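Putative mannose-6-phosphate isomerase YvyI (Bacillus subtilis, PDB 1QWR) probably catalyses the reversible interconversion of D-mannose 6-phosphate and D-fructose 6-phosphate, and binds one zinc ion per subunit. Local coordinates at residues T38-A46 with F83-D91. Numbering follows the deposited sequence.
Sequences TGECWAISA and FPLLTKLLD
Two donors grip OE1 of Glu-40. Lys-88 NZ reaches it from above the carboxylate plane in a 2.9 Å salt bridge to OE1, while Trp-42 NE1 approaches along the anti lone pair of OE1, 2.7 Å away and nearly within the indole plane. The lysine chain, extended beyond CG, runs alongside the tryptophan and lays CE over one face of the five-membered ring, 3.8 Å from its centroid, a CH-pi contact; the same extended chain brings NZ to the carboxylate. Lys-16 makes a cation-pi contact with the same indole. Leu-90 CD2 packs against Glu-40 CG on this side of the sheet, where the Lys-88 side chain comes within about 7 Å of those of the zinc ligands His-101 and Glu-119. The backbones pair as antiparallel neighbours in the cupin-type beta fold of the catalytic domain, strand 38-44 lying between 9-17 and 85-92. Cys-41 and Leu-89 exchange N-H···O bonds as a hydrogen-bonded pair. A classic beta bulge follows: Thr-87 O accepts from both Ala-43 N and Ile-44 N. The Ala-43 N bond to Thr-87 O is the shorter, 2.8 Å, but bent (135°); that from Ile-44 N is longer and straighter. On the other face, with CG1 anti to the carbonyl carbon (chi1 -66°), Ile-44 runs alongside Thr-87 and brings CD1 to within 3.7 Å of Thr-87 CB; Ile-272 of strand 271-276 adjoins this isoleucine. Past the bulge, Leu-86 CD1 presses tightly on Ser-45 CB, and Ala-46 CB meets Phe-83 CB at 3.5 Å. One water bridges Ala-46 N to Leu-85 O, and another joins Ile-44 O to Thr-87 OG1.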
loop_
_atom_site.group_PDB
_atom_site.type_symbol
_atom_site.label_atom_id
_atom_site.label_comp_id
_atom_site.label_asym_id
_atom_site.label_seq_id
_atom_site.Cartn_x
_atom_site.Cartn_y
_atom_site.Cartn_z
ATOM N N THR A 38 -13.206 -7.983 6.890
ATOM C CA THR A 38 -11.977 -8.106 6.104
ATOM C C THR A 38 -11.370 -6.707 5.971
ATOM O O THR A 38 -11.960 -5.821 5.366
ATOM C CB THR A 38 -12.294 -8.711 4.707
ATOM O OG1 THR A 38 -12.817 -10.044 4.883
ATOM C CG2 THR A 38 -11.028 -8.776 3.828
ATOM N N GLY A 39 -10.192 -6.512 6.558
ATOM C CA GLY A 39 -9.568 -5.208 6.497
ATOM C C GLY A 39 -8.558 -5.013 5.390
ATOM O O GLY A 39 -8.390 -3.892 4.903
ATOM N N GLU A 40 -7.892 -6.080 4.964
ATOM C CA GLU A 40 -6.862 -5.892 3.940
ATOM C C GLU A 40 -6.917 -6.827 2.743
ATOM O O GLU A 40 -7.232 -8.009 2.866
ATOM C CB GLU A 40 -5.458 -6.016 4.567
ATOM C CG GLU A 40 -5.263 -5.260 5.903
ATOM C CD GLU A 40 -3.798 -5.190 6.376
ATOM O OE1 GLU A 40 -2.960 -6.001 5.922
ATOM O OE2 GLU A 40 -3.488 -4.316 7.228
ATOM N N CYS A 41 -6.631 -6.255 1.580
ATOM C CA CYS A 41 -6.495 -7.017 0.358
ATOM C C CYS A 41 -5.008 -6.834 0.003
ATOM O O CYS A 41 -4.587 -5.717 -0.290
ATOM C CB CYS A 41 -7.332 -6.426 -0.773
ATOM S SG CYS A 41 -6.977 -7.196 -2.388
ATOM N N TRP A 42 -4.217 -7.906 0.093
ATOM C CA TRP A 42 -2.804 -7.883 -0.282
ATOM C C TRP A 42 -2.915 -8.123 -1.797
ATOM O O TRP A 42 -3.078 -9.255 -2.273
ATOM C CB TRP A 42 -2.063 -9.010 0.459
ATOM C CG TRP A 42 -1.930 -8.694 1.944
ATOM C CD1 TRP A 42 -2.731 -7.870 2.688
ATOM C CD2 TRP A 42 -0.931 -9.202 2.846
ATOM N NE1 TRP A 42 -2.288 -7.831 4.002
ATOM C CE2 TRP A 42 -1.186 -8.641 4.118
ATOM C CE3 TRP A 42 0.151 -10.078 2.696
ATOM C CZ2 TRP A 42 -0.391 -8.926 5.236
ATOM C CZ3 TRP A 42 0.944 -10.362 3.807
ATOM C CH2 TRP A 42 0.664 -9.786 5.058
ATOM N N ALA A 43 -2.852 -7.008 -2.527
ATOM C CA ALA A 43 -3.074 -6.932 -3.978
ATOM C C ALA A 43 -1.897 -7.271 -4.886
ATOM O O ALA A 43 -2.044 -8.008 -5.858
ATOM C CB ALA A 43 -3.619 -5.521 -4.291
ATOM N N ILE A 44 -0.748 -6.686 -4.612
ATOM C CA ILE A 44 0.462 -7.070 -5.352
ATOM C C ILE A 44 1.374 -7.425 -4.173
ATOM O O ILE A 44 1.865 -6.561 -3.452
ATOM C CB ILE A 44 1.057 -5.929 -6.185
ATOM C CG1 ILE A 44 0.075 -5.538 -7.318
ATOM C CG2 ILE A 44 2.376 -6.401 -6.834
ATOM C CD1 ILE A 44 -0.789 -4.275 -7.024
ATOM N N SER A 45 1.571 -8.716 -3.952
ATOM C CA SER A 45 2.346 -9.141 -2.800
ATOM C C SER A 45 3.291 -10.289 -3.051
ATOM O O SER A 45 2.947 -11.230 -3.763
ATOM C CB SER A 45 1.374 -9.568 -1.682
ATOM O OG SER A 45 2.003 -10.350 -0.654
ATOM N N ALA A 46 4.483 -10.190 -2.471
ATOM C CA ALA A 46 5.446 -11.280 -2.508
ATOM C C ALA A 46 5.811 -11.557 -1.042
ATOM O O ALA A 46 6.837 -12.185 -0.735
ATOM C CB ALA A 46 6.695 -10.909 -3.296
ATOM N N PHE A 83 11.297 -9.353 -3.794
ATOM C CA PHE A 83 10.524 -8.349 -4.553
ATOM C C PHE A 83 10.440 -7.242 -3.480
ATOM O O PHE A 83 10.092 -7.500 -2.334
ATOM C CB PHE A 83 9.151 -8.920 -4.880
ATOM C CG PHE A 83 8.247 -7.954 -5.599
ATOM C CD1 PHE A 83 8.363 -7.768 -6.988
ATOM C CD2 PHE A 83 7.273 -7.242 -4.895
ATOM C CE1 PHE A 83 7.505 -6.886 -7.663
ATOM C CE2 PHE A 83 6.414 -6.360 -5.556
ATOM C CZ PHE A 83 6.531 -6.184 -6.947
ATOM N N PRO A 84 10.718 -5.983 -3.856
ATOM C CA PRO A 84 10.727 -4.890 -2.888
ATOM C C PRO A 84 9.510 -4.241 -2.281
ATOM O O PRO A 84 9.614 -3.631 -1.202
ATOM C CB PRO A 84 11.614 -3.854 -3.586
ATOM C CG PRO A 84 11.191 -3.977 -5.007
ATOM C CD PRO A 84 11.099 -5.515 -5.204
ATOM N N LEU A 85 8.376 -4.352 -2.952
ATOM C CA LEU A 85 7.191 -3.679 -2.477
ATOM C C LEU A 85 6.010 -4.570 -2.131
ATOM O O LEU A 85 6.024 -5.778 -2.373
ATOM C CB LEU A 85 6.780 -2.645 -3.545
ATOM C CG LEU A 85 7.832 -1.575 -3.911
ATOM C CD1 LEU A 85 7.329 -0.726 -5.083
ATOM C CD2 LEU A 85 8.110 -0.677 -2.709
ATOM N N LEU A 86 4.974 -3.935 -1.585
ATOM C CA LEU A 86 3.745 -4.607 -1.221
ATOM C C LEU A 86 2.633 -3.584 -1.374
ATOM O O LEU A 86 2.734 -2.477 -0.850
ATOM C CB LEU A 86 3.833 -5.119 0.213
ATOM C CG LEU A 86 2.548 -5.547 0.929
ATOM C CD1 LEU A 86 1.897 -6.721 0.190
ATOM C CD2 LEU A 86 2.932 -5.952 2.374
ATOM N N THR A 87 1.591 -3.941 -2.128
ATOM C CA THR A 87 0.481 -3.027 -2.355
ATOM C C THR A 87 -0.791 -3.640 -1.805
ATOM O O THR A 87 -1.114 -4.793 -2.107
ATOM C CB THR A 87 0.278 -2.766 -3.855
ATOM O OG1 THR A 87 1.499 -2.272 -4.425
ATOM C CG2 THR A 87 -0.832 -1.762 -4.081
ATOM N N LYS A 88 -1.528 -2.844 -1.043
ATOM C CA LYS A 88 -2.785 -3.298 -0.456
ATOM C C LYS A 88 -3.923 -2.316 -0.652
ATOM O O LYS A 88 -3.700 -1.113 -0.864
ATOM C CB LYS A 88 -2.647 -3.438 1.059
ATOM C CG LYS A 88 -1.553 -4.371 1.540
ATOM C CD LYS A 88 -1.508 -4.282 3.081
ATOM C CE LYS A 88 -0.323 -5.035 3.680
ATOM N NZ LYS A 88 -0.413 -4.943 5.169
ATOM N N LEU A 89 -5.140 -2.859 -0.579
ATOM C CA LEU A 89 -6.380 -2.075 -0.559
ATOM C C LEU A 89 -6.837 -2.277 0.893
ATOM O O LEU A 89 -6.907 -3.433 1.369
ATOM C CB LEU A 89 -7.429 -2.636 -1.523
ATOM C CG LEU A 89 -7.263 -2.148 -2.965
ATOM C CD1 LEU A 89 -8.267 -2.908 -3.858
ATOM C CD2 LEU A 89 -7.509 -0.626 -3.055
ATOM N N LEU A 90 -7.130 -1.177 1.602
ATOM C CA LEU A 90 -7.522 -1.254 3.008
ATOM C C LEU A 90 -8.940 -0.742 3.242
ATOM O O LEU A 90 -9.277 0.368 2.827
ATOM C CB LEU A 90 -6.579 -0.415 3.870
ATOM C CG LEU A 90 -5.074 -0.653 3.709
ATOM C CD1 LEU A 90 -4.302 0.374 4.533
ATOM C CD2 LEU A 90 -4.736 -2.057 4.144
ATOM N N ASP A 91 -9.748 -1.562 3.905
ATOM C CA ASP A 91 -11.126 -1.208 4.237
ATOM C C ASP A 91 -11.089 -0.857 5.715
ATOM O O ASP A 91 -11.217 -1.747 6.588
ATOM C CB ASP A 91 -12.044 -2.415 4.012
ATOM C CG ASP A 91 -13.481 -2.148 4.448
ATOM O OD1 ASP A 91 -13.810 -0.988 4.798
ATOM O OD2 ASP A 91 -14.267 -3.123 4.436
HETATM O O HOH W 1 -13.768 -5.406 3.164
HETATM O O HOH W 2 3.672 -4.327 -4.548
HETATM O O HOH W 3 5.152 -8.024 -1.016
#